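PDB 2BGW: XPF endonuclease from Aeropyrum pernix, which probably acts as a magnesium-dependent, structure-specific endonuclease that cuts a DNA strand in nucleotide excision repair. Local coordinates for residues Arg10-Val15 / Ile34-Pro39; Ser48-Arg53 / Glu80-Ile85. One frame throughout, in Å; residues are numbered along the deposited sequence.

Interaction 1 of 2, residues Arg10-Val15 / Ile34-Pro39; sequences RVYVDV and IPKQLP
Two neighbouring parallel strands, 10-14 and 32-36, are joined through helix 22-28 in a beta-alpha-beta unit, and their pairing passes from backbone bonds to a side-chain bond further along the chain. Val11 O takes the N-H of Ile34 at 3.0 Å, in the carbonyl plane. Ile34 O then receives Val13 N from above its own carbonyl plane, whereas Lys36 N reaches Val13 O almost along the C=O axis. Tyr12 and Ile34 share one face; on the other, Val13 CG2 lies against Pro35 CB.

The Tyr12 side chain carries much of the apolar contact, together with Ile34. Its CG is anti to the carbonyl carbon (chi1 -75°), so the ring lies beside Ile34, both side chains pointing the same way. CB, CG and CD2 of Tyr12 pass along Ile34 O, CD2 coming nearest to that oxygen at 3.4 Å. CB also rests 4.1 Å from Leu38 CD2. Tyr12 CD2 has Lys36 CG at the ring edge, 3.8 Å away, and CE2 touches Ile34 CG2 at 3.5 Å. CZ faces the other Ile34 branch, whose CD1 sits over the ring in a CH-pi contact, 4.1 Å from the Tyr12 centroid. The tip, OH, passes beyond both strands to hydrogen-bond Leu153 O.

Beyond the bond from Lys36 N, Asp14 continues the connection. With CG anti to the backbone N (chi1 -180°), its OD2 accepts Leu38 N at 3.0 Å through the anti lone pair, while OD1 takes the N-H of Arg16. One carboxylate thus braces the chain that follows it and ties it to the loop at Leu38, and the two bonds fix its rotation. These backbone donors would be expected to stabilise the ionised form of an acid that lies, side chain to ion, about 8 Å from the magnesium, close to its ligand Asp42.

Interaction 2 of 2, residues Ser48-Arg53 / Glu80-Ile85; sequences SIIVER and ETVFII. With MG (magnesium ion), chain E; SO4 (sulfate ion), chain G.
A parallel strand pair of the mixed sheet in an ERCC4 nuclease domain, a member of the PD-(D/E)XK clan, carries a metal ligand on one of its strands. Strands 49-55 and 81-87 run in register, with Ile49 opposite Thr81 and Arg53 opposite Ile85. A weak bond from Thr81 N to Ser48 O starts the pairing, and much straighter ones follow: Phe83 N meets Ile50 O at 3.0 Å with an N-H...O angle of 176°, and Ile85 N meets Glu52 O at 3.0 Å.

On the Ile49 face, the CG2 branch of Ile49 approaches the Phe83 ring at its edge, 3.7 Å from CD1. The Val51 and Ile85 side chains cross obliquely, CG1 of Val51 3.7 Å from CD1 of Ile85. The opposite face holds Glu52, whose chain leaves anti to the backbone N, bends at chi2 (41°) and turns away from strand 81-87, so that OE2 binds magnesium at 2.3 Å. Asp42 OD2 is a further ligand, and the main-chain O of Arg53 lies 2.6 Å from the magnesium. The extended Arg53 side chain runs off elsewhere, giving NH1 to O1 of a sulfate, probably from the crystallisation liquor, at 2.8 Å, while NH2 forms a salt bridge with Glu87.

Helix 67-78 covers Ile50, Glu52 and Val82; helix 123-137 packs on Ile49, Phe83 and Ile85, with strand 116-120 bonded to the far side of 81-87.

Interactions 1 and 2 come in series along the chain, in one mixed sheet of one ERCC4 nuclease domain. Their centres are about 13 Å apart, and their nearest atoms, about 5 Å apart, do not touch. Strand 43-46, antiparallel to both 10-14 and 49-55, stands between the two parallel pairs. Asp42, just before that strand, brings the two contacts together chemically: it binds the magnesium alongside Glu52 of interaction 2, and it bonds through its backbone to Asp14 of interaction 1. The sheet thus holds Asp42 between a metal ligand, Glu52, and a more distant acid, Asp14, consistent with metal-dependent DNA cleavage.

Interaction 1 of 2, residues Arg10-Val15 / Ile34-Pro39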
ATOM      1  N   ARG A  10       1.087 -17.740   1.928  1.00 32.53           N
ATOM      2  CA  ARG A  10      -0.304 -17.515   2.311  1.00 31.98           C
ATOM      3  C   ARG A  10      -0.673 -16.058   2.062  1.00 31.14           C
ATOM      4  O   ARG A  10       0.064 -15.155   2.458  1.00 31.56           O
ATOM      5  CB  ARG A  10      -0.438 -17.763   3.816  1.00 32.09           C
ATOM      6  CG  ARG A  10      -1.618 -18.602   4.282  1.00 33.16           C
ATOM      7  CD  ARG A  10      -1.525 -18.823   5.779  1.00 33.70           C
ATOM      8  N   VAL A  11      -1.809 -15.819   1.410  1.00 30.05           N
ATOM      9  CA  VAL A  11      -2.315 -14.466   1.227  1.00 28.81           C
ATOM     10  C   VAL A  11      -3.818 -14.505   1.250  1.00 28.87           C
ATOM     11  O   VAL A  11      -4.408 -15.529   0.933  1.00 28.67           O
ATOM     12  CB  VAL A  11      -1.844 -13.806  -0.104  1.00 28.70           C
ATOM     13  CG1 VAL A  11      -0.333 -13.873  -0.252  1.00 28.14           C
ATOM     14  CG2 VAL A  11      -2.516 -14.411  -1.315  1.00 27.62           C
ATOM     15  N   TYR A  12      -4.430 -13.383   1.620  1.00 29.17           N
ATOM     16  CA  TYR A  12      -5.876 -13.216   1.561  1.00 29.41           C
ATOM     17  C   TYR A  12      -6.304 -12.350   0.385  1.00 29.64           C
ATOM     18  O   TYR A  12      -5.756 -11.268   0.191  1.00 29.19           O
ATOM     19  CB  TYR A  12      -6.352 -12.530   2.828  1.00 29.86           C
ATOM     20  CG  TYR A  12      -6.380 -13.401   4.038  1.00 29.77           C
ATOM     21  CD1 TYR A  12      -5.257 -13.518   4.853  1.00 29.16           C
ATOM     22  CD2 TYR A  12      -7.536 -14.105   4.387  1.00 30.38           C
ATOM     23  CE1 TYR A  12      -5.270 -14.317   5.989  1.00 29.98           C
ATOM     24  CE2 TYR A  12      -7.568 -14.920   5.523  1.00 31.21           C
ATOM     25  CZ  TYR A  12      -6.427 -15.019   6.320  1.00 31.31           C
ATOM     26  OH  TYR A  12      -6.434 -15.814   7.442  1.00 30.97           O
ATOM     27  N   VAL A  13      -7.300 -12.817  -0.371  1.00 30.61           N
ATOM     28  CA  VAL A  13      -7.897 -12.039  -1.464  1.00 32.34           C
ATOM     29  C   VAL A  13      -9.148 -11.370  -1.007  1.00 33.75           C
ATOM     30  O   VAL A  13     -10.030 -12.037  -0.466  1.00 34.40           O
ATOM     31  CB  VAL A  13      -8.533 -12.887  -2.583  1.00 31.97           C
ATOM     32  CG1 VAL A  13      -8.188 -12.306  -3.918  1.00 31.44           C
ATOM     33  CG2 VAL A  13      -8.186 -14.319  -2.487  1.00 32.25           C
ATOM     34  N   ASP A  14      -9.312 -10.093  -1.296  1.00 35.06           N
ATOM     35  CA  ASP A  14     -10.628  -9.555  -1.074  1.00 37.26           C
ATOM     36  C   ASP A  14     -11.651 -10.185  -2.015  1.00 38.55           C
ATOM     37  O   ASP A  14     -11.335 -10.595  -3.118  1.00 39.05           O
ATOM     38  CB  ASP A  14     -10.671  -8.048  -1.204  1.00 37.29           C
ATOM     39  CG  ASP A  14     -12.045  -7.527  -0.967  1.00 38.33           C
ATOM     40  OD1 ASP A  14     -12.777  -7.401  -1.963  1.00 39.47           O
ATOM     41  OD2 ASP A  14     -12.425  -7.348   0.212  1.00 38.94           O
ATOM     42  N   VAL A  15     -12.896 -10.246  -1.578  1.00 40.39           N
ATOM     43  CA  VAL A  15     -13.946 -10.864  -2.381  1.00 42.01           C
ATOM     44  C   VAL A  15     -14.180 -10.195  -3.737  1.00 42.83           C
ATOM     45  O   VAL A  15     -14.318 -10.885  -4.748  1.00 42.65           O
ATOM     46  CB  VAL A  15     -15.248 -10.929  -1.598  1.00 42.04           C
ATOM     47  CG1 VAL A  15     -16.408 -11.342  -2.521  1.00 42.95           C
ATOM     48  CG2 VAL A  15     -15.078 -11.911  -0.426  1.00 42.77           C
ATOM     49  N   ILE A  34      -6.717 -17.319   0.403  1.00 36.56           N
ATOM     50  CA  ILE A  34      -7.982 -17.348   1.160  1.00 36.48           C
ATOM     51  C   ILE A  34      -8.858 -16.139   0.872  1.00 36.55           C
ATOM     52  O   ILE A  34      -8.486 -15.001   1.215  1.00 36.81           O
ATOM     53  CB  ILE A  34      -7.731 -17.314   2.654  1.00 36.84           C
ATOM     54  CG1 ILE A  34      -6.802 -18.450   3.060  1.00 36.72           C
ATOM     55  CG2 ILE A  34      -9.081 -17.282   3.426  1.00 36.25           C
ATOM     56  CD1 ILE A  34      -6.131 -18.194   4.390  1.00 39.32           C
ATOM     57  N   PRO A  35     -10.040 -16.374   0.285  1.00 36.24           N
ATOM     58  CA  PRO A  35     -10.913 -15.276  -0.097  1.00 36.11           C
ATOM     59  C   PRO A  35     -11.732 -14.828   1.083  1.00 36.12           C
ATOM     60  O   PRO A  35     -12.464 -15.618   1.667  1.00 36.17           O
ATOM     61  CB  PRO A  35     -11.816 -15.888  -1.169  1.00 36.06           C
ATOM     62  CG  PRO A  35     -11.665 -17.373  -1.057  1.00 36.24           C
ATOM     63  CD  PRO A  35     -10.630 -17.686  -0.016  1.00 36.33           C
ATOM     64  N   LYS A  36     -11.564 -13.571   1.456  1.00 36.39           N
ATOM     65  CA  LYS A  36     -12.335 -12.963   2.526  1.00 36.95           C
ATOM     66  C   LYS A  36     -12.596 -11.505   2.213  1.00 37.21           C
ATOM     67  O   LYS A  36     -11.930 -10.901   1.367  1.00 37.33           O
ATOM     68  CB  LYS A  36     -11.571 -13.020   3.844  1.00 36.72           C
ATOM     69  CG  LYS A  36     -11.287 -14.402   4.335  1.00 37.86           C
ATOM     70  CD  LYS A  36     -12.435 -14.948   5.150  1.00 38.69           C
ATOM     71  CE  LYS A  36     -12.269 -16.430   5.347  1.00 39.63           C
ATOM     72  NZ  LYS A  36     -13.144 -16.887   6.426  1.00 41.42           N
ATOM     73  N   GLN A  37     -13.566 -10.940   2.916  1.00 37.37           N
ATOM     74  CA  GLN A  37     -13.785  -9.515   2.882  1.00 37.52           C
ATOM     75  C   GLN A  37     -12.745  -8.806   3.739  1.00 36.78           C
ATOM     76  O   GLN A  37     -12.701  -8.979   4.963  1.00 37.27           O
ATOM     77  CB  GLN A  37     -15.186  -9.200   3.362  1.00 37.91           C
ATOM     78  CG  GLN A  37     -15.432  -7.714   3.586  1.00 41.30           C
ATOM     79  CD  GLN A  37     -16.913  -7.386   3.785  1.00 44.73           C
ATOM     80  OE1 GLN A  37     -17.769  -8.303   3.910  1.00 45.84           O
ATOM     81  NE2 GLN A  37     -17.228  -6.075   3.814  1.00 43.02           N
ATOM     82  N   LEU A  38     -11.908  -8.008   3.081  1.00 35.69           N
ATOM     83  CA  LEU A  38     -10.887  -7.218   3.757  1.00 34.55           C
ATOM     84  C   LEU A  38     -11.381  -5.797   3.846  1.00 34.18           C
ATOM     85  O   LEU A  38     -12.198  -5.395   3.040  1.00 34.06           O
ATOM     86  CB  LEU A  38      -9.597  -7.213   2.941  1.00 34.63           C
ATOM     87  CG  LEU A  38      -8.957  -8.538   2.601  1.00 32.76           C
ATOM     88  CD1 LEU A  38      -7.879  -8.304   1.585  1.00 31.20           C
ATOM     89  CD2 LEU A  38      -8.411  -9.112   3.870  1.00 32.75           C
ATOM     90  N   PRO A  39     -10.884  -5.021   4.819  1.00 33.99           N
ATOM     91  CA  PRO A  39     -11.365  -3.656   4.889  1.00 33.95           C
ATOM     92  C   PRO A  39     -11.042  -2.890   3.606  1.00 34.45           C
ATOM     93  O   PRO A  39     -11.869  -2.099   3.132  1.00 34.90           O
ATOM     94  CB  PRO A  39     -10.576  -3.068   6.051  1.00 33.71           C
ATOM     95  CG  PRO A  39     -10.082  -4.210   6.811  1.00 33.76           C
ATOM     96  CD  PRO A  39      -9.892  -5.314   5.866  1.00 33.88           C
TER

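Interaction 2 of 2, residues Ser48-Arg53 / Glu80-Ile85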
ATOM      1  N   SER A  48       1.922  -6.158   7.037  1.00 37.88           N
ATOM      2  CA  SER A  48       2.043  -4.733   6.787  1.00 37.57           C
ATOM      3  C   SER A  48       2.242  -4.389   5.317  1.00 36.19           C
ATOM      4  O   SER A  48       2.681  -3.275   4.994  1.00 36.34           O
ATOM      5  CB  SER A  48       3.212  -4.211   7.594  1.00 38.30           C
ATOM      6  OG  SER A  48       4.271  -5.140   7.477  1.00 40.87           O
ATOM      7  N   ILE A  49       1.920  -5.340   4.443  1.00 34.03           N
ATOM      8  CA  ILE A  49       1.908  -5.103   3.016  1.00 32.03           C
ATOM      9  C   ILE A  49       0.530  -5.343   2.407  1.00 31.34           C
ATOM     10  O   ILE A  49       0.038  -6.467   2.389  1.00 31.13           O
ATOM     11  CB  ILE A  49       2.947  -5.969   2.309  1.00 31.84           C
ATOM     12  CG1 ILE A  49       4.340  -5.647   2.873  1.00 31.44           C
ATOM     13  CG2 ILE A  49       2.862  -5.726   0.829  1.00 31.31           C
ATOM     14  CD1 ILE A  49       5.516  -6.322   2.215  1.00 29.50           C
ATOM     15  N   ILE A  50      -0.098  -4.284   1.912  1.00 30.16           N
ATOM     16  CA  ILE A  50      -1.361  -4.437   1.211  1.00 28.98           C
ATOM     17  C   ILE A  50      -1.098  -4.206  -0.279  1.00 29.35           C
ATOM     18  O   ILE A  50      -0.218  -3.416  -0.651  1.00 29.36           O
ATOM     19  CB  ILE A  50      -2.464  -3.482   1.770  1.00 28.54           C
ATOM     20  CG1 ILE A  50      -3.838  -3.854   1.248  1.00 26.41           C
ATOM     21  CG2 ILE A  50      -2.195  -2.048   1.400  1.00 28.70           C
ATOM     22  CD1 ILE A  50      -4.451  -4.970   1.967  1.00 24.09           C
ATOM     23  N   VAL A  51      -1.859  -4.913  -1.114  1.00 29.28           N
ATOM     24  CA  VAL A  51      -1.745  -4.854  -2.563  1.00 29.12           C
ATOM     25  C   VAL A  51      -3.104  -4.507  -3.147  1.00 29.81           C
ATOM     26  O   VAL A  51      -4.133  -5.103  -2.775  1.00 29.95           O
ATOM     27  CB  VAL A  51      -1.279  -6.223  -3.145  1.00 29.03           C
ATOM     28  CG1 VAL A  51      -1.497  -6.312  -4.659  1.00 27.54           C
ATOM     29  CG2 VAL A  51       0.164  -6.476  -2.813  1.00 28.23           C
ATOM     30  N   GLU A  52      -3.094  -3.549  -4.065  1.00 30.14           N
ATOM     31  CA  GLU A  52      -4.288  -3.087  -4.752  1.00 31.19           C
ATOM     32  C   GLU A  52      -4.003  -3.384  -6.198  1.00 31.04           C
ATOM     33  O   GLU A  52      -3.002  -2.940  -6.725  1.00 31.67           O
ATOM     34  CB  GLU A  52      -4.467  -1.571  -4.483  1.00 31.77           C
ATOM     35  CG  GLU A  52      -5.579  -0.820  -5.211  1.00 34.12           C
ATOM     36  CD  GLU A  52      -6.896  -1.595  -5.302  1.00 38.33           C
ATOM     37  OE1 GLU A  52      -7.336  -2.219  -4.303  1.00 39.17           O
ATOM     38  OE2 GLU A  52      -7.512  -1.563  -6.395  1.00 39.93           O
ATOM     39  N   ARG A  53      -4.844  -4.189  -6.827  1.00 31.39           N
ATOM     40  CA  ARG A  53      -4.614  -4.614  -8.215  1.00 31.53           C
ATOM     41  C   ARG A  53      -5.492  -3.807  -9.126  1.00 32.24           C
ATOM     42  O   ARG A  53      -6.682  -3.685  -8.881  1.00 32.53           O
ATOM     43  CB  ARG A  53      -4.948  -6.084  -8.417  1.00 30.75           C
ATOM     44  CG  ARG A  53      -4.763  -6.547  -9.831  1.00 30.29           C
ATOM     45  CD  ARG A  53      -5.507  -7.842 -10.069  1.00 29.90           C
ATOM     46  NE  ARG A  53      -5.545  -8.233 -11.478  1.00 29.76           N
ATOM     47  CZ  ARG A  53      -6.663  -8.358 -12.197  1.00 29.92           C
ATOM     48  NH1 ARG A  53      -7.843  -8.131 -11.643  1.00 27.67           N
ATOM     49  NH2 ARG A  53      -6.606  -8.730 -13.469  1.00 28.63           N
ATOM     50  N   GLU A  80       1.708  -0.210   6.234  1.00 31.23           N
ATOM     51  CA  GLU A  80       2.998   0.447   6.267  1.00 31.49           C
ATOM     52  C   GLU A  80       3.654   0.474   4.868  1.00 29.93           C
ATOM     53  O   GLU A  80       4.522   1.296   4.587  1.00 29.56           O
ATOM     54  CB  GLU A  80       3.834  -0.169   7.389  1.00 32.03           C
ATOM     55  CG  GLU A  80       4.809  -1.231   6.996  1.00 37.83           C
ATOM     56  CD  GLU A  80       6.238  -0.772   7.293  1.00 45.83           C
ATOM     57  OE1 GLU A  80       6.507   0.455   7.103  1.00 48.85           O
ATOM     58  OE2 GLU A  80       7.072  -1.622   7.728  1.00 48.35           O
ATOM     59  N   THR A  81       3.178  -0.411   3.995  1.00 28.33           N
ATOM     60  CA  THR A  81       3.727  -0.606   2.678  1.00 26.69           C
ATOM     61  C   THR A  81       2.564  -0.875   1.747  1.00 26.29           C
ATOM     62  O   THR A  81       1.807  -1.825   1.930  1.00 26.69           O
ATOM     63  CB  THR A  81       4.731  -1.786   2.681  1.00 26.33           C
ATOM     64  OG1 THR A  81       5.879  -1.430   3.456  1.00 25.73           O
ATOM     65  CG2 THR A  81       5.214  -2.116   1.300  1.00 25.33           C
ATOM     66  N   VAL A  82       2.419  -0.032   0.741  1.00 25.68           N
ATOM     67  CA  VAL A  82       1.309  -0.156  -0.199  1.00 25.15           C
ATOM     68  C   VAL A  82       1.841  -0.396  -1.597  1.00 24.63           C
ATOM     69  O   VAL A  82       2.596   0.403  -2.113  1.00 24.38           O
ATOM     70  CB  VAL A  82       0.429   1.145  -0.223  1.00 25.19           C
ATOM     71  CG1 VAL A  82      -0.770   0.946  -1.088  1.00 25.23           C
ATOM     72  CG2 VAL A  82      -0.030   1.516   1.161  1.00 23.65           C
ATOM     73  N   PHE A  83       1.430  -1.486  -2.216  1.00 24.73           N
ATOM     74  CA  PHE A  83       1.788  -1.728  -3.607  1.00 24.90           C
ATOM     75  C   PHE A  83       0.556  -1.576  -4.400  1.00 25.31           C
ATOM     76  O   PHE A  83      -0.446  -2.227  -4.088  1.00 25.86           O
ATOM     77  CB  PHE A  83       2.337  -3.138  -3.836  1.00 24.44           C
ATOM     78  CG  PHE A  83       3.743  -3.317  -3.346  1.00 25.12           C
ATOM     79  CD1 PHE A  83       4.001  -3.999  -2.179  1.00 22.91           C
ATOM     80  CD2 PHE A  83       4.819  -2.772  -4.058  1.00 26.29           C
ATOM     81  CE1 PHE A  83       5.301  -4.152  -1.742  1.00 24.43           C
ATOM     82  CE2 PHE A  83       6.135  -2.911  -3.610  1.00 25.49           C
ATOM     83  CZ  PHE A  83       6.369  -3.599  -2.453  1.00 24.61           C
ATOM     84  N   ILE A  84       0.605  -0.703  -5.406  1.00 25.85           N
ATOM     85  CA  ILE A  84      -0.412  -0.740  -6.465  1.00 25.74           C
ATOM     86  C   ILE A  84       0.202  -1.396  -7.659  1.00 25.89           C
ATOM     87  O   ILE A  84       1.265  -0.987  -8.122  1.00 25.89           O
ATOM     88  CB  ILE A  84      -0.908   0.625  -6.869  1.00 25.81           C
ATOM     89  CG1 ILE A  84      -1.762   1.214  -5.743  1.00 25.45           C
ATOM     90  CG2 ILE A  84      -1.714   0.488  -8.139  1.00 25.26           C
ATOM     91  CD1 ILE A  84      -1.857   2.700  -5.747  1.00 24.32           C
ATOM     92  N   ILE A  85      -0.444  -2.448  -8.129  1.00 26.23           N
ATOM     93  CA  ILE A  85       0.074  -3.184  -9.253  1.00 27.39           C
ATOM     94  C   ILE A  85      -0.742  -2.825 -10.450  1.00 27.93           C
ATOM     95  O   ILE A  85      -1.949  -3.069 -10.476  1.00 27.97           O
ATOM     96  CB  ILE A  85       0.002  -4.717  -9.047  1.00 27.73           C
ATOM     97  CG1 ILE A  85       1.073  -5.170  -8.043  1.00 27.29           C
ATOM     98  CG2 ILE A  85       0.133  -5.440 -10.393  1.00 26.37           C
ATOM     99  CD1 ILE A  85       0.843  -6.553  -7.520  1.00 26.95           C
TER
HETATM  100 MG    MG E1230      -8.688  -3.340  -7.198  1.00 61.95          MG
HETATM  101  S   SO4 G1232     -10.677  -8.566 -13.739  1.00 60.75           S
HETATM  102  O1  SO4 G1232     -10.369  -9.047 -12.394  1.00 62.12           O
HETATM  103  O2  SO4 G1232     -10.516  -7.105 -13.736  1.00 59.15           O
HETATM  104  O3  SO4 G1232      -9.750  -9.155 -14.721  1.00 60.83           O
HETATM  105  O4  SO4 G1232     -12.043  -9.011 -14.039  1.00 59.55           O